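Local coordinates for fiber protein (Snake adenovirus 1, PDB 4UMI) that probably forms the trimeric spikes at the capsid vertices and attaches the virion to its host receptor through the head domain, at residues E109-D114 / A154-F159; V117-Q122 / L186-S191; L136-G141 / I170-G175; S158-H163 / G177-D182. All blocks are in the same frame, centred on the assembly; numbering follows the deposited sequence.

Contact 1 of 4, residues E109-D114 / A154-F159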
loop_
_atom_site.group_PDB
_atom_site.type_symbol
_atom_site.label_atom_id
_atom_site.label_comp_id
_atom_site.label_asym_id
_atom_site.label_seq_id
_atom_site.Cartn_x
_atom_site.Cartn_y
_atom_site.Cartn_z
ATOM N N GLU A 109 -0.233 13.276 -11.624
ATOM C CA GLU A 109 -1.026 14.391 -12.139
ATOM C C GLU A 109 -1.823 14.982 -10.982
ATOM O O GLU A 109 -2.308 14.238 -10.119
ATOM C CB GLU A 109 -1.959 13.804 -13.196
ATOM C CG GLU A 109 -2.761 14.765 -14.006
ATOM C CD GLU A 109 -3.400 14.022 -15.151
ATOM O OE1 GLU A 109 -2.732 13.137 -15.778
ATOM O OE2 GLU A 109 -4.564 14.337 -15.432
ATOM N N GLU A 110 -2.030 16.290 -10.996
ATOM C CA GLU A 110 -2.827 16.985 -10.001
ATOM C C GLU A 110 -4.150 17.358 -10.641
ATOM O O GLU A 110 -4.157 17.901 -11.744
ATOM C CB GLU A 110 -2.090 18.239 -9.541
ATOM C CG GLU A 110 -2.763 18.960 -8.394
ATOM C CD GLU A 110 -2.443 18.365 -7.054
ATOM O OE1 GLU A 110 -1.430 17.646 -6.939
ATOM O OE2 GLU A 110 -3.223 18.615 -6.112
ATOM N N LEU A 111 -5.248 17.025 -9.969
ATOM C CA LEU A 111 -6.607 17.348 -10.411
ATOM C C LEU A 111 -7.275 18.244 -9.390
ATOM O O LEU A 111 -7.033 18.147 -8.204
ATOM C CB LEU A 111 -7.473 16.096 -10.584
ATOM C CG LEU A 111 -7.188 15.245 -11.810
ATOM C CD1 LEU A 111 -5.798 14.663 -11.855
ATOM C CD2 LEU A 111 -8.189 14.140 -12.000
ATOM N N GLN A 112 -8.121 19.141 -9.876
ATOM C CA GLN A 112 -8.809 20.046 -8.988
ATOM C C GLN A 112 -10.245 20.194 -9.471
ATOM O O GLN A 112 -10.513 20.273 -10.681
ATOM C CB GLN A 112 -8.075 21.388 -8.981
ATOM C CG GLN A 112 -8.595 22.420 -8.001
ATOM C CD GLN A 112 -7.757 23.691 -7.997
ATOM O OE1 GLN A 112 -6.565 23.669 -8.309
ATOM N NE2 GLN A 112 -8.376 24.797 -7.638
ATOM N N ASN A 113 -11.184 20.182 -8.531
ATOM C CA ASN A 113 -12.603 20.339 -8.891
ATOM C C ASN A 113 -12.984 21.811 -8.843
ATOM O O ASN A 113 -12.159 22.682 -8.547
ATOM C CB ASN A 113 -13.553 19.457 -8.053
ATOM C CG ASN A 113 -13.686 19.917 -6.619
ATOM O OD1 ASN A 113 -13.090 20.899 -6.198
ATOM N ND2 ASN A 113 -14.479 19.187 -5.864
ATOM N N ASP A 114 -14.249 22.084 -9.148
ATOM C CA ASP A 114 -14.701 23.473 -9.200
ATOM C C ASP A 114 -14.695 24.167 -7.829
ATOM O O ASP A 114 -14.737 25.407 -7.763
ATOM C CB ASP A 114 -16.082 23.590 -9.879
ATOM C CG ASP A 114 -17.153 22.705 -9.233
ATOM O OD1 ASP A 114 -16.831 21.897 -8.327
ATOM O OD2 ASP A 114 -18.326 22.810 -9.651
ATOM N N ALA A 154 -5.464 12.693 -21.156
ATOM C CA ALA A 154 -5.701 11.528 -21.976
ATOM C C ALA A 154 -4.913 10.337 -21.477
ATOM O O ALA A 154 -5.388 9.212 -21.515
ATOM C CB ALA A 154 -5.314 11.825 -23.406
ATOM N N GLU A 155 -3.677 10.573 -21.036
ATOM C CA GLU A 155 -2.830 9.469 -20.591
ATOM C C GLU A 155 -3.378 8.828 -19.328
ATOM O O GLU A 155 -3.477 7.601 -19.253
ATOM C CB GLU A 155 -1.409 9.940 -20.374
ATOM C CG GLU A 155 -0.451 8.794 -20.108
ATOM C CD GLU A 155 1.026 9.187 -20.101
ATOM O OE1 GLU A 155 1.367 10.382 -20.138
ATOM O OE2 GLU A 155 1.841 8.258 -20.014
ATOM N N LEU A 156 -3.750 9.652 -18.346
ATOM C CA LEU A 156 -4.332 9.091 -17.117
ATOM C C LEU A 156 -5.664 8.398 -17.402
ATOM O O LEU A 156 -5.945 7.318 -16.860
ATOM C CB LEU A 156 -4.497 10.163 -16.063
ATOM C CG LEU A 156 -5.009 9.685 -14.708
ATOM C CD1 LEU A 156 -4.166 8.578 -14.092
ATOM C CD2 LEU A 156 -5.098 10.856 -13.755
ATOM N N SER A 157 -6.451 8.996 -18.300
ATOM C CA SER A 157 -7.725 8.440 -18.658
ATOM C C SER A 157 -7.535 7.065 -19.287
ATOM O O SER A 157 -8.267 6.141 -18.967
ATOM C CB SER A 157 -8.498 9.375 -19.600
ATOM O OG SER A 157 -8.860 10.585 -18.946
ATOM N N SER A 158 -6.544 6.922 -20.186
ATOM C CA SER A 158 -6.219 5.642 -20.801
ATOM C C SER A 158 -5.874 4.595 -19.743
ATOM O O SER A 158 -6.357 3.472 -19.775
ATOM C CB SER A 158 -5.044 5.819 -21.782
ATOM O OG SER A 158 -4.681 4.597 -22.415
ATOM N N PHE A 159 -5.016 4.968 -18.799
ATOM C CA PHE A 159 -4.600 4.032 -17.746
ATOM C C PHE A 159 -5.835 3.579 -16.938
ATOM O O PHE A 159 -6.001 2.405 -16.657
ATOM C CB PHE A 159 -3.632 4.764 -16.837
ATOM C CG PHE A 159 -3.157 3.953 -15.660
ATOM C CD1 PHE A 159 -2.065 3.143 -15.752
ATOM C CD2 PHE A 159 -3.833 4.020 -14.443
ATOM C CE1 PHE A 159 -1.594 2.427 -14.675
ATOM C CE2 PHE A 159 -3.365 3.312 -13.382
ATOM C CZ PHE A 159 -2.259 2.524 -13.493
#

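Contact 2 of 4, residues V117-Q122 / L186-S191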
loop_
_atom_site.group_PDB
_atom_site.type_symbol
_atom_site.label_atom_id
_atom_site.label_comp_id
_atom_site.label_asym_id
_atom_site.label_seq_id
_atom_site.Cartn_x
_atom_site.Cartn_y
_atom_site.Cartn_z
ATOM N N VAL A 117 -11.027 21.701 -4.165
ATOM C CA VAL A 117 -10.424 20.467 -3.633
ATOM C C VAL A 117 -9.427 19.976 -4.657
ATOM O O VAL A 117 -9.722 19.988 -5.831
ATOM C CB VAL A 117 -11.483 19.372 -3.383
ATOM C CG1 VAL A 117 -10.851 18.046 -2.984
ATOM C CG2 VAL A 117 -12.498 19.805 -2.333
ATOM N N SER A 118 -8.284 19.495 -4.197
ATOM C CA SER A 118 -7.258 19.002 -5.085
ATOM C C SER A 118 -6.790 17.623 -4.677
ATOM O O SER A 118 -6.659 17.340 -3.477
ATOM C CB SER A 118 -6.134 19.983 -5.257
ATOM O OG SER A 118 -5.432 20.103 -4.074
ATOM N N PHE A 119 -6.566 16.794 -5.688
ATOM C CA PHE A 119 -6.010 15.460 -5.546
ATOM C C PHE A 119 -4.737 15.325 -6.353
ATOM O O PHE A 119 -4.632 15.914 -7.420
ATOM C CB PHE A 119 -6.966 14.363 -6.055
ATOM C CG PHE A 119 -7.905 13.860 -5.026
ATOM C CD1 PHE A 119 -9.031 14.555 -4.655
ATOM C CD2 PHE A 119 -7.683 12.627 -4.471
ATOM C CE1 PHE A 119 -9.877 14.043 -3.719
ATOM C CE2 PHE A 119 -8.526 12.101 -3.530
ATOM C CZ PHE A 119 -9.639 12.807 -3.168
ATOM N N ALA A 120 -3.796 14.515 -5.877
ATOM C CA ALA A 120 -2.715 14.022 -6.699
ATOM C C ALA A 120 -2.935 12.556 -6.901
ATOM O O ALA A 120 -3.242 11.799 -5.959
ATOM C CB ALA A 120 -1.389 14.280 -6.046
ATOM N N PHE A 121 -2.822 12.139 -8.149
ATOM C CA PHE A 121 -2.905 10.743 -8.542
ATOM C C PHE A 121 -1.560 10.326 -9.144
ATOM O O PHE A 121 -0.956 11.087 -9.891
ATOM C CB PHE A 121 -3.999 10.514 -9.549
ATOM C CG PHE A 121 -5.378 10.698 -8.988
ATOM C CD1 PHE A 121 -5.991 9.684 -8.288
ATOM C CD2 PHE A 121 -6.062 11.880 -9.138
ATOM C CE1 PHE A 121 -7.254 9.849 -7.763
ATOM C CE2 PHE A 121 -7.317 12.042 -8.627
ATOM C CZ PHE A 121 -7.883 11.045 -7.910
ATOM N N GLN A 122 -1.134 9.102 -8.880
ATOM C CA GLN A 122 0.018 8.484 -9.518
ATOM C C GLN A 122 -0.430 7.187 -10.140
ATOM O O GLN A 122 -1.122 6.386 -9.502
ATOM C CB GLN A 122 1.177 8.275 -8.528
ATOM C CG GLN A 122 2.339 7.425 -9.017
ATOM C CD GLN A 122 3.279 7.084 -7.918
ATOM O OE1 GLN A 122 2.940 7.204 -6.727
ATOM N NE2 GLN A 122 4.426 6.563 -8.284
ATOM N N LEU A 186 -12.545 12.353 -14.499
ATOM C CA LEU A 186 -12.395 11.399 -13.406
ATOM C C LEU A 186 -13.478 11.651 -12.375
ATOM O O LEU A 186 -13.707 12.811 -12.012
ATOM C CB LEU A 186 -11.005 11.574 -12.821
ATOM C CG LEU A 186 -10.674 10.708 -11.617
ATOM C CD1 LEU A 186 -9.193 10.386 -11.596
ATOM C CD2 LEU A 186 -11.077 11.339 -10.300
ATOM N N THR A 187 -14.091 10.580 -11.891
ATOM C CA THR A 187 -14.966 10.638 -10.744
ATOM C C THR A 187 -14.443 9.735 -9.632
ATOM O O THR A 187 -14.081 8.601 -9.922
ATOM C CB THR A 187 -16.404 10.213 -11.075
ATOM O OG1 THR A 187 -16.955 11.107 -12.048
ATOM C CG2 THR A 187 -17.317 10.234 -9.830
ATOM N N LEU A 188 -14.405 10.269 -8.400
ATOM C CA LEU A 188 -14.109 9.461 -7.221
ATOM C C LEU A 188 -15.371 9.555 -6.377
ATOM O O LEU A 188 -15.678 10.622 -5.828
ATOM C CB LEU A 188 -12.900 10.022 -6.469
ATOM C CG LEU A 188 -12.732 9.422 -5.035
ATOM C CD1 LEU A 188 -12.456 7.946 -4.986
ATOM C CD2 LEU A 188 -11.774 10.212 -4.214
ATOM N N GLU A 189 -16.071 8.440 -6.277
ATOM C CA GLU A 189 -17.267 8.352 -5.425
ATOM C C GLU A 189 -16.850 7.818 -4.076
ATOM O O GLU A 189 -15.973 6.983 -4.044
ATOM C CB GLU A 189 -18.276 7.377 -6.053
ATOM C CG GLU A 189 -18.775 7.795 -7.402
ATOM C CD GLU A 189 -20.111 7.221 -7.748
ATOM O OE1 GLU A 189 -20.506 6.134 -7.212
ATOM O OE2 GLU A 189 -20.769 7.883 -8.575
ATOM N N ILE A 190 -17.457 8.279 -2.993
ATOM C CA ILE A 190 -17.039 7.920 -1.658
ATOM C C ILE A 190 -18.158 7.366 -0.797
ATOM O O ILE A 190 -19.290 7.749 -0.893
ATOM C CB ILE A 190 -16.354 9.097 -0.921
ATOM C CG1 ILE A 190 -17.260 10.344 -0.867
ATOM C CG2 ILE A 190 -15.081 9.446 -1.631
ATOM C CD1 ILE A 190 -16.674 11.499 -0.117
ATOM N N SER A 191 -17.806 6.443 0.072
ATOM C CA SER A 191 -18.750 5.719 0.922
ATOM C C SER A 191 -19.327 6.576 2.021
ATOM O O SER A 191 -20.395 6.280 2.513
ATOM C CB SER A 191 -18.105 4.450 1.523
ATOM O OG SER A 191 -17.013 4.776 2.363
#

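Contact 3 of 4, residues L136-G141 / I170-G175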
loop_
_atom_site.group_PDB
_atom_site.type_symbol
_atom_site.label_atom_id
_atom_site.label_comp_id
_atom_site.label_asym_id
_atom_site.label_seq_id
_atom_site.Cartn_x
_atom_site.Cartn_y
_atom_site.Cartn_z
ATOM N N LEU A 136 -2.929 2.472 -9.001
ATOM C CA LEU A 136 -3.343 3.855 -8.847
ATOM C C LEU A 136 -3.100 4.291 -7.388
ATOM O O LEU A 136 -3.647 3.656 -6.489
ATOM C CB LEU A 136 -4.814 4.008 -9.187
ATOM C CG LEU A 136 -5.352 5.427 -9.118
ATOM C CD1 LEU A 136 -4.774 6.312 -10.219
ATOM C CD2 LEU A 136 -6.881 5.430 -9.184
ATOM N N PHE A 137 -2.341 5.348 -7.183
ATOM C CA PHE A 137 -2.140 5.946 -5.892
ATOM C C PHE A 137 -2.903 7.266 -5.890
ATOM O O PHE A 137 -2.908 7.991 -6.877
ATOM C CB PHE A 137 -0.654 6.231 -5.640
ATOM C CG PHE A 137 0.235 5.037 -5.628
ATOM C CD1 PHE A 137 0.879 4.574 -6.773
ATOM C CD2 PHE A 137 0.520 4.416 -4.426
ATOM C CE1 PHE A 137 1.758 3.502 -6.659
ATOM C CE2 PHE A 137 1.374 3.347 -4.342
ATOM C CZ PHE A 137 1.985 2.874 -5.460
ATOM N N ALA A 138 -3.576 7.537 -4.773
ATOM C CA ALA A 138 -4.349 8.773 -4.653
ATOM C C ALA A 138 -4.079 9.452 -3.314
ATOM O O ALA A 138 -4.015 8.769 -2.288
ATOM C CB ALA A 138 -5.834 8.471 -4.729
ATOM N N TYR A 139 -3.956 10.771 -3.321
ATOM C CA TYR A 139 -3.747 11.539 -2.095
ATOM C C TYR A 139 -4.471 12.862 -2.171
ATOM O O TYR A 139 -4.453 13.527 -3.205
ATOM C CB TYR A 139 -2.239 11.847 -1.892
ATOM C CG TYR A 139 -2.000 12.889 -0.812
ATOM C CD1 TYR A 139 -2.122 12.568 0.522
ATOM C CD2 TYR A 139 -1.729 14.215 -1.127
ATOM C CE1 TYR A 139 -2.003 13.514 1.524
ATOM C CE2 TYR A 139 -1.598 15.161 -0.139
ATOM C CZ TYR A 139 -1.730 14.809 1.182
ATOM O OH TYR A 139 -1.626 15.733 2.191
ATOM N N SER A 140 -5.133 13.256 -1.075
ATOM C CA SER A 140 -5.551 14.644 -0.948
ATOM C C SER A 140 -5.356 15.057 0.510
ATOM O O SER A 140 -5.704 14.300 1.397
ATOM C CB SER A 140 -7.022 14.805 -1.304
ATOM O OG SER A 140 -7.449 16.141 -1.128
ATOM N N GLY A 141 -4.969 16.308 0.714
ATOM C CA GLY A 141 -4.933 16.871 2.054
ATOM C C GLY A 141 -6.309 17.354 2.506
ATOM O O GLY A 141 -6.516 17.679 3.668
ATOM N N ILE A 170 -10.955 1.594 -3.983
ATOM C CA ILE A 170 -9.822 2.120 -3.273
ATOM C C ILE A 170 -10.129 2.380 -1.820
ATOM O O ILE A 170 -11.136 2.987 -1.486
ATOM C CB ILE A 170 -9.260 3.359 -3.988
ATOM C CG1 ILE A 170 -7.986 3.878 -3.331
ATOM C CG2 ILE A 170 -10.274 4.472 -4.126
ATOM C CD1 ILE A 170 -7.134 4.746 -4.243
ATOM N N ALA A 171 -9.279 1.915 -0.922
ATOM C CA ALA A 171 -9.393 2.158 0.492
ATOM C C ALA A 171 -8.573 3.357 0.925
ATOM O O ALA A 171 -7.389 3.436 0.674
ATOM C CB ALA A 171 -8.949 0.944 1.301
ATOM N N PHE A 172 -9.216 4.284 1.626
ATOM C CA PHE A 172 -8.554 5.376 2.329
ATOM C C PHE A 172 -8.688 5.115 3.838
ATOM O O PHE A 172 -9.471 4.251 4.225
ATOM C CB PHE A 172 -9.205 6.726 1.942
ATOM C CG PHE A 172 -9.036 7.117 0.520
ATOM C CD1 PHE A 172 -7.810 7.586 0.061
ATOM C CD2 PHE A 172 -10.077 7.001 -0.388
ATOM C CE1 PHE A 172 -7.646 8.004 -1.264
ATOM C CE2 PHE A 172 -9.877 7.391 -1.704
ATOM C CZ PHE A 172 -8.672 7.858 -2.134
ATOM N N PRO A 173 -8.007 5.866 4.677
ATOM C CA PRO A 173 -8.081 5.500 6.090
ATOM C C PRO A 173 -9.490 5.578 6.670
ATOM O O PRO A 173 -9.873 4.729 7.477
ATOM C CB PRO A 173 -7.140 6.479 6.757
ATOM C CG PRO A 173 -6.091 6.704 5.717
ATOM C CD PRO A 173 -6.874 6.759 4.398
ATOM N N LEU A 174 -10.286 6.541 6.236
ATOM C CA LEU A 174 -11.616 6.771 6.829
ATOM C C LEU A 174 -12.784 6.352 5.973
ATOM O O LEU A 174 -13.941 6.514 6.353
ATOM C CB LEU A 174 -11.761 8.244 7.218
ATOM C CG LEU A 174 -10.659 8.763 8.140
ATOM C CD1 LEU A 174 -10.829 10.234 8.466
ATOM C CD2 LEU A 174 -10.558 7.956 9.421
ATOM N N GLY A 175 -12.551 5.747 4.836
ATOM C CA GLY A 175 -13.650 5.262 4.011
ATOM C C GLY A 175 -13.182 4.681 2.707
ATOM O O GLY A 175 -11.995 4.602 2.462
#

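Contact 4 of 4, residues S158-H163 / G177-D182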
loop_
_atom_site.group_PDB
_atom_site.type_symbol
_atom_site.label_atom_id
_atom_site.label_comp_id
_atom_site.label_asym_id
_atom_site.label_seq_id
_atom_site.Cartn_x
_atom_site.Cartn_y
_atom_site.Cartn_z
ATOM N N SER A 158 -6.544 6.922 -20.186
ATOM C CA SER A 158 -6.219 5.642 -20.801
ATOM C C SER A 158 -5.874 4.595 -19.743
ATOM O O SER A 158 -6.357 3.472 -19.775
ATOM C CB SER A 158 -5.044 5.819 -21.782
ATOM O OG SER A 158 -4.681 4.597 -22.415
ATOM N N PHE A 159 -5.016 4.968 -18.799
ATOM C CA PHE A 159 -4.600 4.032 -17.746
ATOM C C PHE A 159 -5.835 3.579 -16.938
ATOM O O PHE A 159 -6.001 2.405 -16.657
ATOM C CB PHE A 159 -3.632 4.764 -16.837
ATOM C CG PHE A 159 -3.157 3.953 -15.660
ATOM C CD1 PHE A 159 -2.065 3.143 -15.752
ATOM C CD2 PHE A 159 -3.833 4.020 -14.443
ATOM C CE1 PHE A 159 -1.594 2.427 -14.675
ATOM C CE2 PHE A 159 -3.365 3.312 -13.382
ATOM C CZ PHE A 159 -2.259 2.524 -13.493
ATOM N N LEU A 160 -6.686 4.524 -16.555
ATOM C CA LEU A 160 -7.831 4.214 -15.702
ATOM C C LEU A 160 -8.869 3.334 -16.411
ATOM O O LEU A 160 -9.488 2.447 -15.797
ATOM C CB LEU A 160 -8.480 5.480 -15.199
ATOM C CG LEU A 160 -7.629 6.251 -14.190
ATOM C CD1 LEU A 160 -8.249 7.590 -13.907
ATOM C CD2 LEU A 160 -7.416 5.485 -12.893
ATOM N N THR A 161 -9.054 3.533 -17.721
ATOM C CA THR A 161 -10.089 2.824 -18.458
ATOM C C THR A 161 -9.672 1.378 -18.694
ATOM O O THR A 161 -10.512 0.513 -18.934
ATOM C CB THR A 161 -10.365 3.505 -19.800
ATOM O OG1 THR A 161 -9.213 3.415 -20.626
ATOM C CG2 THR A 161 -10.795 4.899 -19.630
ATOM N N ALA A 162 -8.377 1.098 -18.611
ATOM C CA ALA A 162 -7.877 -0.261 -18.848
ATOM C C ALA A 162 -8.291 -1.312 -17.793
ATOM O O ALA A 162 -8.219 -2.520 -18.028
ATOM C CB ALA A 162 -6.364 -0.246 -19.027
ATOM N N HIS A 163 -8.762 -0.873 -16.637
ATOM C CA HIS A 163 -9.043 -1.795 -15.557
ATOM C C HIS A 163 -10.119 -2.744 -16.005
ATOM O O HIS A 163 -11.067 -2.326 -16.622
ATOM C CB HIS A 163 -9.520 -0.987 -14.359
ATOM C CG HIS A 163 -9.558 -1.741 -13.074
ATOM N ND1 HIS A 163 -10.474 -2.735 -12.800
ATOM C CD2 HIS A 163 -8.788 -1.625 -11.966
ATOM C CE1 HIS A 163 -10.257 -3.210 -11.591
ATOM N NE2 HIS A 163 -9.248 -2.540 -11.056
ATOM N N GLY A 177 -13.560 4.364 -1.638
ATOM C CA GLY A 177 -13.940 5.077 -2.839
ATOM C C GLY A 177 -13.960 4.192 -4.060
ATOM O O GLY A 177 -13.458 3.046 -4.053
ATOM N N ILE A 178 -14.526 4.730 -5.119
ATOM C CA ILE A 178 -14.472 4.116 -6.423
ATOM C C ILE A 178 -14.045 5.184 -7.407
ATOM O O ILE A 178 -14.686 6.220 -7.503
ATOM C CB ILE A 178 -15.815 3.505 -6.893
ATOM C CG1 ILE A 178 -16.279 2.352 -5.997
ATOM C CG2 ILE A 178 -15.709 3.039 -8.323
ATOM C CD1 ILE A 178 -17.751 2.032 -6.161
ATOM N N VAL A 179 -12.950 4.930 -8.132
ATOM C CA VAL A 179 -12.499 5.833 -9.157
ATOM C C VAL A 179 -12.866 5.287 -10.537
ATOM O O VAL A 179 -12.667 4.112 -10.821
ATOM C CB VAL A 179 -10.964 6.002 -9.115
ATOM C CG1 VAL A 179 -10.470 6.905 -10.220
ATOM C CG2 VAL A 179 -10.502 6.585 -7.791
ATOM N N SER A 180 -13.407 6.154 -11.377
ATOM C CA SER A 180 -13.700 5.784 -12.763
ATOM C C SER A 180 -13.499 7.029 -13.621
ATOM O O SER A 180 -13.321 8.146 -13.125
ATOM C CB SER A 180 -15.139 5.288 -12.864
ATOM O OG SER A 180 -16.064 6.304 -12.555
ATOM N N VAL A 181 -13.456 6.830 -14.933
ATOM C CA VAL A 181 -13.317 7.952 -15.845
ATOM C C VAL A 181 -14.339 7.801 -16.977
ATOM O O VAL A 181 -14.623 6.693 -17.418
ATOM C CB VAL A 181 -11.860 8.069 -16.369
ATOM C CG1 VAL A 181 -11.477 6.884 -17.244
ATOM C CG2 VAL A 181 -11.618 9.387 -17.084
ATOM N N ASP A 182 -14.867 8.935 -17.425
ATOM C CA ASP A 182 -15.808 8.941 -18.554
ATOM C C ASP A 182 -15.560 10.198 -19.347
ATOM O O ASP A 182 -15.643 11.310 -18.818
ATOM C CB ASP A 182 -17.237 8.866 -18.023
ATOM C CG ASP A 182 -18.280 8.703 -19.112
ATOM O OD1 ASP A 182 -17.942 8.349 -20.256
ATOM O OD2 ASP A 182 -19.458 8.918 -18.779
#

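Contact 1 of 4, residues E109-D114 / A154-F159
The carboxylate of E109 turns one face to L156, and the methyl CD2 of that leucine sits over it. L156 CD2 is 3.9 Å from E109 CD and equally far from both carboxylate oxygens, which places it over the flat side and not at the rim. From the same side L156 CB approaches E109 OE1 obliquely, at 3.5 Å, so CD2 alone covers the face. E109 reaches this place as a nearly straight chain: its CG is anti to the backbone N (chi1 -172°) and the chain stays extended beyond it. The same CD2 also touches the apolar tip of L111, with L156 CD2 4.3 Å from L111 CD1; it meets both neighbours on one flank, where the E109 and L111 side chains lie next to each other.

The polar end of E109 is satisfied away from the leucine. OE1 is hydrogen-bonded to S153 OG, which is bonded in turn to the amide of L156 in the first turn of the helix. The glutamate thus probably helps to position the serine that holds the helix start, while its flat side rests on the residue whose amide is held. E155 brings a second carboxylate, yet E109 OE1 and E155 OE1 are 6.6 Å apart, far enough that any repulsion is probably mild. The two segments bury only 109 Å² between them, and the contact joins the short helix 154-161 to strand 101-112, outermost of its sheet within the chain, in the beta-sandwich fibre head.

Contact 2 of 4, residues V117-Q122 / L186-S191
This is packing between the two sheets of the beta-sandwich, carried by F119 and F121 on one side and by L186 and L188 on the other. The CA atoms of F119 and L188 are 10.2 Å apart, a spacing that side chains must fill, and all four of these residues are buried. The better defined of the two meetings is a CH-pi contact. L186 CD1 lies over one face of the F121 ring, 4.1 Å from the centroid and 19° off the normal, displaced toward the rim on the side of CE2 and CZ. The second methyl follows it, since L186 CD2 is 4.0 Å from F121 CZ, and the two side chains approach from opposite directions.

F119 and L188 meet differently. Their side chains run at about a right angle, and L188 CD2 touches the far end of the ring at a slant, 3.5 Å from F119 CZ. With CG anti to the backbone N (chi1 166°), L188 is carried out from its strand, and CD2 then reaches the ring end at an angle.

Around this core, strand 118-128 is flanked by strands 101-112 and 131-140, through backbone bonds of F119 with L111 and of A120 with Y139. Strand 185-190 lies between 148-151 and 175-182. F148, from the neighbouring strand 148-151, meets the F119 ring with planes at about 45° and also touches L186 and L188.

Contact 3 of 4, residues L136-G141 / I170-G175
A138 is the small residue on which two larger side chains converge. Its CB is 4.0 Å from I170 CD1 and 3.9 Å from F172 CZ, so a single methyl takes both the end of an aliphatic chain and the far corner of a ring. The phenylalanine meets the alanine backbone as well: A138 O lies at the edge of the F172 ring, in its plane, 3.8 Å from CE1. That is an ordinary van der Waals separation. I170 CD1 also passes 4.3 Å from the carbonyl oxygen of L136, two residues earlier on the same strand as A138, so that the isoleucine end rests along the strand between L136 and A138.

The next shell fixes these groups. I170 runs out with CG1 anti to its backbone N (chi1 -175°), and this same CG1 stands 4.2 Å above one face of the F172 ring, bracing it from within its own strand. A tight turn probably helps to place F172: F172 N donates to G175 O over 2.9 Å, G175 N returns a weak bond to F172 O, and P173 and L174 between them have the backbone angles of a type I turn. V197 also touches the F172 side chain.

The two short strand segments run in roughly the same sense, with 33° between their directions and 9.1 Å between their axes, as expected of strands in different layers of a sandwich. Strand 131-140 is an inner strand of its sheet, between 118-128 and 198-206, and A138 also packs on F121. Strand 168-172 is outermost in the other sheet within the chain, next to 175-182; P173, in the turn after it, touches L169 of a second subunit.

Contact 4 of 4, residues S158-H163 / G177-D182
Apolar contacts account for the meeting of L160 with V179 and V181. The branch end of the leucine reaches along the strand, with L160 CD2 4.3 Å from V179 CG1. Nearer the root of the chain L160 CB is 3.9 Å from V181 CG1, but this approach is tentative, because V181 has two conformers and the distance belongs to one of them. One helix residue thus lies against two valines whose CB atoms are both directed to the helix. T161 lies near V181 at the exposed margin, where the modelled separation of the methyls is too short to be trusted and the detail is doubtful.

Hydrogen bonds to residues beyond the two segments are made by the L160 carbonyl and the H163 ring. L160 O accepts one from W168 NE1, and H163 ND1 is bonded to K165 N. Among ring contacts, H163 meets W168 edge-to-face and F159 also packs on W168, so that tryptophan probably helps to fix the end of the helix.

The segments bury 178 Å² in all, and L160 and V179 both continue into L136 and L186, in the two sheets. Chemically, then, the contact between helix 154-161 and strand 175-182 is apolar and rests on shape and burial of hydrocarbon, while directional bonding at this end of the helix probably comes from outside it, as from W168.

How the contacts relate
The four contacts share one core. Contacts 1 and 2 are joined through neighbouring strands, with L111 N 2.8 Å from F119 O. Contacts 2 and 3 are joined in the same sheet, Q122 O lying 2.8 Å from F137 N, and F121 CE1 packs 3.6 Å from A138 CB. In the facing sheet T187 N is 2.8 Å from S180 O, linking contacts 2 and 4, while I170 O and G177 N at 2.8 Å link 3 and 4. Helix 154-161 serves both contacts 1 and 4, whose centres are about 10 Å apart. Contacts 1 and 3 do not touch, their centres being about 16 Å apart. Contacts 2 and 3 have the nearest centres, about 8 Å.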